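PDB 2QMA: diaminobutyrate-pyruvate transaminase and L-2,4-diaminobutyrate decarboxylase from Vibrio parahaemolyticus, which probably catalyses pyridoxal-phosphate-dependent transamination and amino-acid decarboxylation, the chain here being the C-terminal decarboxylase domain of the longer protein. Local coordinates for residues A[373-376]-A[377-380]; A[390-393]-A[394-398]; A[148-152]-A[153-157]; A[281-284]-A[285-288]. One frame throughout, in Å; residues are numbered along the deposited sequence.

Overall arrangement
All four contacts are local, each spanning eight to ten consecutive residues, so they run in series along the chain and none nests within or crosses another. The first met is contact 3, which ends helix 136-152 and turns the chain toward edge strand 160-164 of the seven-stranded mixed sheet. Contact 4 closes helix 277-287 before strand 290-295; its centre lies about 28 Å from the centre of the chain, the farthest out of the four. Contact 1 follows at the start of helix 377-386. Contact 2 lies in the next helix, 389-411, which leads to the four-stranded antiparallel sheet. Contacts 1, 2 and 3 touch the second subunit; contact 4 does not.

Contact 1: residues A[373-376]-A[377-380]; sequences KRFD and ALKV
Charged groups of Arg374, Asp376 and Lys379 converge at one carboxylate oxygen. Arg374 NH2 donates to Asp376 OD1 at 3.0 Å, the oxygen lying close to the guanidinium plane and the N-H pointing fairly directly at it (156°). Lys379 runs extended alongside Asp376 and brings NZ to 3.1 Å from the same OD1, a salt bridge whose hydrogen bond is weak. Glu119 adds negative charge beside both basic ends, and Glu119 of the second subunit takes Arg374 NH1. Asp376 OD2 turns to Ser332 OG, while Lys379 NZ also reaches the carbonyls of Thr330 and Ser332.

The apolar contact is a CH-pi interaction. Phe375 places CG trans to its backbone N (chi1 -175°), which lays its ring against Leu378; CB of Leu378 sits 3.7 Å from the ring centroid, 12° off the normal. Ala138 and Val141 of helix 136-152 also pack on this ring.

Backbone bonds lead into the helix: Leu378 N to Phe375 O at 3.3 Å and Lys379 N to Asp376 O at 3.0 Å. A water accepts from Ala377 N at 3.0 Å and makes a weak bond to Arg374 O. An inverse gamma turn centred on Phe375 leads into helix 377-386, beside a buried salt-bridge network at the dimer interface.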
loop_
_atom_site.group_PDB
_atom_site.type_symbol
_atom_site.label_atom_id
_atom_site.label_comp_id
_atom_site.label_asym_id
_atom_site.label_seq_id
_atom_site.Cartn_x
_atom_site.Cartn_y
_atom_site.Cartn_z
ATOM N N LYS A 373 0.556 7.466 -2.920
ATOM C CA LYS A 373 1.369 6.282 -2.652
ATOM C C LYS A 373 2.704 6.654 -1.995
ATOM O O LYS A 373 3.204 7.781 -2.161
ATOM C CB LYS A 373 1.385 5.213 -3.758
ATOM C CG LYS A 373 2.460 5.272 -4.898
ATOM C CD LYS A 373 2.737 3.897 -5.439
ATOM C CE LYS A 373 4.244 3.728 -5.866
ATOM N NZ LYS A 373 4.620 4.399 -7.153
ATOM N N ARG A 374 3.195 5.731 -1.175
ATOM C CA ARG A 374 4.333 6.026 -0.326
ATOM C C ARG A 374 5.660 5.738 -1.033
ATOM O O ARG A 374 5.734 5.019 -2.043
ATOM C CB ARG A 374 4.223 5.413 1.096
ATOM C CG ARG A 374 4.758 4.067 1.274
ATOM C CD ARG A 374 4.257 3.324 2.511
ATOM N NE ARG A 374 4.659 3.911 3.799
ATOM C CZ ARG A 374 5.833 3.695 4.411
ATOM N NH1 ARG A 374 6.086 4.282 5.594
ATOM N NH2 ARG A 374 6.744 2.893 3.873
ATOM N N PHE A 375 6.699 6.367 -0.495
ATOM C CA PHE A 375 8.037 6.368 -1.087
ATOM C C PHE A 375 8.789 5.057 -0.738
ATOM O O PHE A 375 9.914 5.081 -0.220
ATOM C CB PHE A 375 8.748 7.662 -0.579
ATOM C CG PHE A 375 10.133 7.927 -1.186
ATOM C CD1 PHE A 375 10.597 7.243 -2.313
ATOM C CD2 PHE A 375 10.945 8.913 -0.622
ATOM C CE1 PHE A 375 11.868 7.514 -2.857
ATOM C CE2 PHE A 375 12.224 9.193 -1.162
ATOM C CZ PHE A 375 12.670 8.486 -2.282
ATOM N N ASP A 376 8.185 3.913 -1.034
ATOM C CA ASP A 376 8.849 2.643 -0.752
ATOM C C ASP A 376 10.193 2.394 -1.524
ATOM O O ASP A 376 11.058 1.603 -1.095
ATOM C CB ASP A 376 7.882 1.467 -1.004
ATOM C CG ASP A 376 6.739 1.435 -0.014
ATOM O OD1 ASP A 376 7.030 1.635 1.174
ATOM O OD2 ASP A 376 5.557 1.236 -0.430
ATOM N N ALA A 377 10.339 3.045 -2.663
ATOM C CA ALA A 377 11.490 2.793 -3.545
ATOM C C ALA A 377 12.769 3.236 -2.827
ATOM O O ALA A 377 13.874 2.809 -3.199
ATOM C CB ALA A 377 11.322 3.529 -4.856
ATOM N N LEU A 378 12.617 4.059 -1.781
ATOM C CA LEU A 378 13.806 4.573 -1.042
ATOM C C LEU A 378 14.518 3.400 -0.394
ATOM O O LEU A 378 15.745 3.342 -0.400
ATOM C CB LEU A 378 13.474 5.687 -0.023
ATOM C CG LEU A 378 14.687 6.263 0.774
ATOM C CD1 LEU A 378 15.651 7.042 -0.126
ATOM C CD2 LEU A 378 14.279 7.165 1.990
ATOM N N LYS A 379 13.739 2.425 0.089
ATOM C CA LYS A 379 14.273 1.224 0.701
ATOM C C LYS A 379 15.270 0.530 -0.254
ATOM O O LYS A 379 16.392 0.255 0.159
ATOM C CB LYS A 379 13.158 0.242 1.060
ATOM C CG LYS A 379 12.107 0.801 2.010
ATOM C CD LYS A 379 10.859 -0.105 1.962
ATOM C CE LYS A 379 9.714 0.560 2.588
ATOM N NZ LYS A 379 8.603 -0.408 2.837
ATOM N N VAL A 380 14.854 0.260 -1.498
ATOM C CA VAL A 380 15.723 -0.450 -2.437
ATOM C C VAL A 380 16.905 0.467 -2.804
ATOM O O VAL A 380 18.048 -0.003 -2.948
ATOM C CB VAL A 380 14.979 -0.903 -3.714
ATOM C CG1 VAL A 380 15.911 -1.719 -4.619
ATOM C CG2 VAL A 380 13.704 -1.708 -3.382
HETATM O O HOH W 1 8.218 4.481 -4.198
#

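Contact 2: residues A[390-393]-A[394-398]; sequences KALG and DMYDH
Lys390 is bent at CB-CG (chi2 51°) and again at CD-CE (chi4 65°), which carries NZ down the helix to the carboxylate of Asp394. The pair is an i to i+4 salt bridge on helix 389-411, the long helix that precedes the four-stranded antiparallel sheet. NZ of Lys390 lies 2.8 Å from Asp394 OD1, which receives it on its syn lone pair, the side of the second carboxylate oxygen.

Regular alpha-helical bonds run beneath these side chains. Asp394 N reaches Lys390 O at 2.7 Å, Met395 N reaches Ala391 O at 3.0 Å, and Asp397 N reaches Gly393 O at 3.0 Å. Asp397 OD2 is hydrogen-bonded to Ser305 OG.

The buried side of the same turns is apolar. Selenomethionine Met395 extends beyond CG and puts SE 4.1 Å from Leu392 CD2, with Trp19 of the second subunit and Tyr328 of the same chain also against it.

Tyr396 lies side by side with Leu392, both pointing the same way, and its OH is hydrogen-bonded to the carbonyl of Leu326, next to Lys325, predicted to carry the cofactor, which is not attached here. Leu392 CB rests 3.9 Å from Tyr396 CZ. Beneath the centre of the Tyr396 ring lies the carbonyl oxygen of Leu392, 3.1 Å from Tyr396 CD2 and facing the flat of the ring.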
loop_
_atom_site.group_PDB
_atom_site.type_symbol
_atom_site.label_atom_id
_atom_site.label_comp_id
_atom_site.label_asym_id
_atom_site.label_seq_id
_atom_site.Cartn_x
_atom_site.Cartn_y
_atom_site.Cartn_z
ATOM N N LYS A 390 25.422 -7.902 -5.227
ATOM C CA LYS A 390 26.299 -9.069 -5.134
ATOM C C LYS A 390 26.150 -9.742 -3.756
ATOM O O LYS A 390 26.038 -10.955 -3.676
ATOM C CB LYS A 390 27.759 -8.690 -5.384
ATOM C CG LYS A 390 28.687 -9.893 -5.565
ATOM C CD LYS A 390 28.122 -10.846 -6.596
ATOM C CE LYS A 390 29.135 -11.919 -7.007
ATOM N NZ LYS A 390 29.503 -12.844 -5.871
ATOM N N ALA A 391 26.138 -8.933 -2.684
ATOM C CA ALA A 391 25.985 -9.475 -1.319
ATOM C C ALA A 391 24.649 -10.193 -1.182
ATOM O O ALA A 391 24.579 -11.276 -0.594
ATOM C CB ALA A 391 26.138 -8.393 -0.249
ATOM N N LEU A 392 23.575 -9.572 -1.698
ATOM C CA LEU A 392 22.257 -10.261 -1.717
ATOM C C LEU A 392 22.359 -11.566 -2.547
ATOM O O LEU A 392 21.851 -12.605 -2.148
ATOM C CB LEU A 392 21.144 -9.354 -2.262
ATOM C CG LEU A 392 20.774 -8.102 -1.432
ATOM C CD1 LEU A 392 19.839 -7.137 -2.202
ATOM C CD2 LEU A 392 20.139 -8.490 -0.087
ATOM N N GLY A 393 23.017 -11.496 -3.700
ATOM C CA GLY A 393 23.244 -12.690 -4.508
ATOM C C GLY A 393 23.925 -13.778 -3.708
ATOM O O GLY A 393 23.489 -14.939 -3.701
ATOM N N ASP A 394 24.972 -13.395 -2.998
ATOM C CA ASP A 394 25.709 -14.348 -2.134
ATOM C C ASP A 394 24.824 -14.973 -1.028
ATOM O O ASP A 394 24.924 -16.182 -0.744
ATOM C CB ASP A 394 26.950 -13.695 -1.521
ATOM C CG ASP A 394 28.017 -13.305 -2.542
ATOM O OD1 ASP A 394 27.963 -13.658 -3.742
ATOM O OD2 ASP A 394 28.947 -12.600 -2.115
HETATM N N MSE A 395 23.948 -14.162 -0.428
HETATM C CA MSE A 395 22.990 -14.664 0.561
HETATM C C MSE A 395 22.096 -15.740 -0.041
HETATM O O MSE A 395 21.790 -16.750 0.600
HETATM C CB MSE A 395 22.147 -13.517 1.147
HETATM C CG MSE A 395 22.971 -12.472 1.921
HETATM SE SE MSE A 395 21.939 -11.022 2.578
HETATM C CE MSE A 395 23.322 -9.758 2.988
ATOM N N TYR A 396 21.672 -15.526 -1.287
ATOM C CA TYR A 396 20.716 -16.447 -1.924
ATOM C C TYR A 396 21.405 -17.752 -2.280
ATOM O O TYR A 396 20.809 -18.808 -2.088
ATOM C CB TYR A 396 20.037 -15.824 -3.160
ATOM C CG TYR A 396 19.392 -14.491 -2.882
ATOM C CD1 TYR A 396 18.808 -14.232 -1.648
ATOM C CD2 TYR A 396 19.387 -13.475 -3.848
ATOM C CE1 TYR A 396 18.249 -12.974 -1.353
ATOM C CE2 TYR A 396 18.793 -12.217 -3.582
ATOM C CZ TYR A 396 18.231 -11.973 -2.334
ATOM O OH TYR A 396 17.650 -10.737 -2.073
ATOM N N ASP A 397 22.639 -17.672 -2.784
ATOM C CA ASP A 397 23.487 -18.876 -3.025
ATOM C C ASP A 397 23.547 -19.714 -1.734
ATOM O O ASP A 397 23.336 -20.923 -1.738
ATOM C CB ASP A 397 24.895 -18.472 -3.466
ATOM C CG ASP A 397 24.914 -17.812 -4.858
ATOM O OD1 ASP A 397 23.863 -17.854 -5.570
ATOM O OD2 ASP A 397 25.967 -17.270 -5.253
ATOM N N HIS A 398 23.832 -19.035 -0.632
ATOM C CA HIS A 398 23.844 -19.648 0.708
ATOM C C HIS A 398 22.535 -20.352 1.096
ATOM O O HIS A 398 22.529 -21.499 1.599
ATOM C CB HIS A 398 24.178 -18.594 1.753
ATOM C CG HIS A 398 23.985 -19.086 3.147
ATOM N ND1 HIS A 398 22.891 -18.745 3.916
ATOM C CD2 HIS A 398 24.697 -19.981 3.868
ATOM C CE1 HIS A 398 22.975 -19.359 5.083
ATOM N NE2 HIS A 398 24.064 -20.116 5.080
#

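Contact 3: residues A[148-152]-A[153-157]; sequences WLCDK and YDLSE
Tyr153 folds back along the last turn of helix 136-152 and presents its ring edge, not its face, to the carbonyl of Leu149. CD2 of Tyr153 lies 3.3 Å from Leu149 O, and that oxygen also accepts the backbone bond from Tyr153 N at 3.1 Å, nearly along the carbonyl direction. Farther out, Leu149 CD2 approaches Tyr153 CE2 at 4.5 Å. Leu337 of strand 334-338 packs on both of these side chains, and Tyr153 OH makes a weak hydrogen bond to Gly299 O.

On another side of the helix, Lys152 lies across a face of the Trp148 indole. With CG trans to its carbonyl carbon and a bend at CB-CG (chi2 -57°), it holds CG over the centre of the ring system. Its NZ and Trp148 NE1 both reach OD1 of Asp74 in the second subunit, a salt bridge and a hydrogen bond sharing one acceptor.

The helix ends in a Schellman motif. Asp154 takes a left-handed backbone conformation (phi 62°), and two bonds return to the final turn: Leu155 N to Cys150 O at 3.1 Å, almost straight at 169°, and Asp154 N to Asp151 O at 2.9 Å, from well above that carbonyl's plane. Reversal of the chain brings Leu155 alongside Cys150, the apolar pairing across the turn that commonly accompanies this motif. CD1 of Leu155 meets Cys150 SG at 4.0 Å, and the same leucine leans on Ile319 of strand 318-322. Asp154 points OD2 at Lys307, with which it forms a salt bridge.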
loop_
_atom_site.group_PDB
_atom_site.type_symbol
_atom_site.label_atom_id
_atom_site.label_comp_id
_atom_site.label_asym_id
_atom_site.label_seq_id
_atom_site.Cartn_x
_atom_site.Cartn_y
_atom_site.Cartn_z
ATOM N N TRP A 148 17.027 0.632 -12.999
ATOM C CA TRP A 148 18.031 -0.339 -12.542
ATOM C C TRP A 148 17.430 -1.763 -12.613
ATOM O O TRP A 148 18.054 -2.701 -13.111
ATOM C CB TRP A 148 18.471 0.023 -11.101
ATOM C CG TRP A 148 19.506 -0.866 -10.483
ATOM C CD1 TRP A 148 20.846 -0.838 -10.714
ATOM C CD2 TRP A 148 19.274 -1.918 -9.525
ATOM N NE1 TRP A 148 21.463 -1.820 -9.987
ATOM C CE2 TRP A 148 20.533 -2.512 -9.256
ATOM C CE3 TRP A 148 18.113 -2.462 -8.925
ATOM C CZ2 TRP A 148 20.688 -3.573 -8.348
ATOM C CZ3 TRP A 148 18.246 -3.537 -8.049
ATOM C CH2 TRP A 148 19.534 -4.081 -7.754
ATOM N N LEU A 149 16.209 -1.906 -12.121
ATOM C CA LEU A 149 15.550 -3.219 -12.088
ATOM C C LEU A 149 15.394 -3.757 -13.506
ATOM O O LEU A 149 15.655 -4.921 -13.778
ATOM C CB LEU A 149 14.148 -3.068 -11.463
ATOM C CG LEU A 149 14.132 -2.904 -9.945
ATOM C CD1 LEU A 149 12.694 -2.562 -9.481
ATOM C CD2 LEU A 149 14.693 -4.207 -9.308
ATOM N N CYS A 150 14.952 -2.898 -14.402
ATOM C CA CYS A 150 14.757 -3.285 -15.814
ATOM C C CYS A 150 16.064 -3.831 -16.407
ATOM O O CYS A 150 16.045 -4.828 -17.115
ATOM C CB CYS A 150 14.221 -2.094 -16.608
ATOM S SG CYS A 150 12.449 -1.770 -16.216
ATOM N N ASP A 151 17.194 -3.200 -16.076
ATOM C CA ASP A 151 18.541 -3.735 -16.411
ATOM C C ASP A 151 18.834 -5.141 -15.865
ATOM O O ASP A 151 19.277 -6.060 -16.606
ATOM C CB ASP A 151 19.613 -2.698 -16.030
ATOM C CG ASP A 151 20.729 -3.233 -15.060
ATOM O OD1 ASP A 151 20.723 -2.720 -13.888
ATOM O OD2 ASP A 151 21.610 -4.086 -15.487
ATOM N N LYS A 152 18.537 -5.307 -14.581
ATOM C CA LYS A 152 18.849 -6.528 -13.869
ATOM C C LYS A 152 18.101 -7.703 -14.477
ATOM O O LYS A 152 18.656 -8.810 -14.551
ATOM C CB LYS A 152 18.565 -6.383 -12.373
ATOM C CG LYS A 152 19.563 -5.495 -11.631
ATOM C CD LYS A 152 21.009 -6.046 -11.826
ATOM C CE LYS A 152 22.044 -5.203 -11.141
ATOM N NZ LYS A 152 23.440 -5.701 -11.396
ATOM N N TYR A 153 16.883 -7.453 -14.970
ATOM C CA TYR A 153 16.057 -8.509 -15.586
ATOM C C TYR A 153 16.280 -8.583 -17.107
ATOM O O TYR A 153 15.587 -9.352 -17.796
ATOM C CB TYR A 153 14.554 -8.343 -15.223
ATOM C CG TYR A 153 14.275 -8.724 -13.780
ATOM C CD1 TYR A 153 14.121 -10.054 -13.406
ATOM C CD2 TYR A 153 14.213 -7.757 -12.775
ATOM C CE1 TYR A 153 13.922 -10.405 -12.079
ATOM C CE2 TYR A 153 14.011 -8.106 -11.439
ATOM C CZ TYR A 153 13.876 -9.420 -11.098
ATOM O OH TYR A 153 13.675 -9.770 -9.764
ATOM N N ASP A 154 17.210 -7.772 -17.623
ATOM C CA ASP A 154 17.622 -7.826 -19.054
ATOM C C ASP A 154 16.465 -7.503 -20.022
ATOM O O ASP A 154 16.368 -8.073 -21.110
ATOM C CB ASP A 154 18.253 -9.197 -19.373
ATOM C CG ASP A 154 19.542 -9.425 -18.627
ATOM O OD1 ASP A 154 20.409 -8.526 -18.675
ATOM O OD2 ASP A 154 19.699 -10.482 -17.960
ATOM N N LEU A 155 15.584 -6.577 -19.628
ATOM C CA LEU A 155 14.433 -6.218 -20.433
ATOM C C LEU A 155 14.829 -5.292 -21.585
ATOM O O LEU A 155 15.933 -4.738 -21.573
ATOM C CB LEU A 155 13.350 -5.551 -19.552
ATOM C CG LEU A 155 12.882 -6.323 -18.295
ATOM C CD1 LEU A 155 11.859 -5.499 -17.507
ATOM C CD2 LEU A 155 12.293 -7.690 -18.628
ATOM N N SER A 156 13.945 -5.158 -22.581
ATOM C CA SER A 156 14.184 -4.341 -23.807
ATOM C C SER A 156 14.367 -2.848 -23.560
ATOM O O SER A 156 14.129 -2.334 -22.441
ATOM C CB SER A 156 13.046 -4.526 -24.867
ATOM O OG SER A 156 11.790 -3.852 -24.562
ATOM N N GLU A 157 14.753 -2.142 -24.629
ATOM C CA GLU A 157 14.919 -0.691 -24.575
ATOM C C GLU A 157 13.622 0.017 -24.160
ATOM O O GLU A 157 13.655 1.075 -23.548
ATOM C CB GLU A 157 15.428 -0.154 -25.908
ATOM C CG GLU A 157 16.876 -0.579 -26.177
ATOM C CD GLU A 157 17.564 0.264 -27.232
ATOM O OE1 GLU A 157 16.894 1.145 -27.829
ATOM O OE2 GLU A 157 18.777 0.058 -27.445
#

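Contact 4: residues A[281-284]-A[285-288]; sequences ADMA and VKHD
A sulfur-aromatic type of contact, made here by selenium, joins selenomethionine Met283 to His287 one turn on, near the C-terminal end of helix 277-287. This helix links strand 258-265 to strand 290-295. Met283 bends at chi2 and chi3, running beside His287 so that SE meets the imidazole at its edge, in the plane of the ring. SE lies 3.9 Å from His287 CD2, and its direction from the ring centroid is 88° off the normal.

Over one face of that ring passes Lys286 CG. Both ring nitrogens have partners on helix 245-254: NE2 bonds to Asp246 OD1 and ND1 to Lys253 NZ, consistent with a neutral ring protonated at NE2. Lys286 NZ forms a salt bridge to the same Asp246 oxygen.

Helical bonds hold the backbone, among them His287 N to Met283 O at 2.8 Å and Lys286 N to Asp282 O at 3.0 Å. Val285 CG2 comes within 3.5 Å of Ala281 O, alongside the bond from Val285 N to that oxygen. At Asp288 the chain turns to positive phi (57°), giving the Schellman ending of the helix in a beta-alpha-beta crossover.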
loop_
_atom_site.group_PDB
_atom_site.type_symbol
_atom_site.label_atom_id
_atom_site.label_comp_id
_atom_site.label_asym_id
_atom_site.label_seq_id
_atom_site.Cartn_x
_atom_site.Cartn_y
_atom_site.Cartn_z
ATOM N N ALA A 281 7.188 -18.715 -22.487
ATOM C CA ALA A 281 7.360 -17.548 -23.359
ATOM C C ALA A 281 7.175 -17.972 -24.806
ATOM O O ALA A 281 6.614 -17.219 -25.637
ATOM C CB ALA A 281 8.747 -16.834 -23.121
ATOM N N ASP A 282 7.634 -19.180 -25.139
ATOM C CA ASP A 282 7.463 -19.678 -26.512
ATOM C C ASP A 282 6.025 -19.997 -26.793
ATOM O O ASP A 282 5.595 -19.830 -27.918
ATOM C CB ASP A 282 8.324 -20.915 -26.771
ATOM C CG ASP A 282 9.824 -20.593 -26.793
ATOM O OD1 ASP A 282 10.205 -19.449 -27.157
ATOM O OD2 ASP A 282 10.605 -21.487 -26.465
HETATM N N MSE A 283 5.305 -20.507 -25.787
HETATM C CA MSE A 283 3.843 -20.691 -25.892
HETATM C C MSE A 283 3.104 -19.355 -26.182
HETATM O O MSE A 283 2.183 -19.272 -27.028
HETATM C CB MSE A 283 3.308 -21.374 -24.618
HETATM C CG MSE A 283 3.610 -22.880 -24.603
HETATM SE SE MSE A 283 2.840 -23.941 -26.055
HETATM C CE MSE A 283 4.297 -24.071 -27.315
ATOM N N ALA A 284 3.519 -18.317 -25.474
ATOM C CA ALA A 284 2.956 -16.991 -25.625
ATOM C C ALA A 284 3.247 -16.440 -27.037
ATOM O O ALA A 284 2.365 -15.830 -27.645
ATOM C CB ALA A 284 3.501 -16.016 -24.501
ATOM N N VAL A 285 4.444 -16.697 -27.596
ATOM C CA VAL A 285 4.696 -16.294 -29.016
ATOM C C VAL A 285 3.768 -17.096 -29.957
ATOM O O VAL A 285 3.070 -16.535 -30.765
ATOM C CB VAL A 285 6.224 -16.486 -29.435
ATOM C CG1 VAL A 285 6.433 -16.332 -30.951
ATOM C CG2 VAL A 285 7.128 -15.506 -28.675
ATOM N N LYS A 286 3.722 -18.427 -29.797
ATOM C CA LYS A 286 2.937 -19.286 -30.705
ATOM C C LYS A 286 1.452 -18.938 -30.680
ATOM O O LYS A 286 0.831 -18.828 -31.737
ATOM C CB LYS A 286 3.089 -20.767 -30.349
ATOM C CG LYS A 286 2.351 -21.672 -31.364
ATOM C CD LYS A 286 2.390 -23.109 -30.987
ATOM C CE LYS A 286 1.792 -23.996 -32.123
ATOM N NZ LYS A 286 1.601 -25.386 -31.574
ATOM N N HIS A 287 0.919 -18.773 -29.476
ATOM C CA HIS A 287 -0.522 -18.571 -29.211
ATOM C C HIS A 287 -0.933 -17.116 -29.046
ATOM O O HIS A 287 -2.085 -16.839 -28.849
ATOM C CB HIS A 287 -0.976 -19.476 -28.063
ATOM C CG HIS A 287 -0.788 -20.939 -28.370
ATOM N ND1 HIS A 287 -1.534 -21.589 -29.329
ATOM C CD2 HIS A 287 0.061 -21.863 -27.863
ATOM C CE1 HIS A 287 -1.175 -22.863 -29.377
ATOM N NE2 HIS A 287 -0.208 -23.055 -28.498
ATOM N N ASP A 288 0.006 -16.186 -29.262
ATOM C CA ASP A 288 -0.300 -14.766 -29.201
ATOM C C ASP A 288 -0.886 -14.351 -27.859
ATOM O O ASP A 288 -1.967 -13.755 -27.819
ATOM C CB ASP A 288 -1.223 -14.374 -30.369
ATOM C CG ASP A 288 -0.422 -14.144 -31.635
ATOM O OD1 ASP A 288 0.417 -13.195 -31.629
ATOM O OD2 ASP A 288 -0.567 -14.942 -32.581
#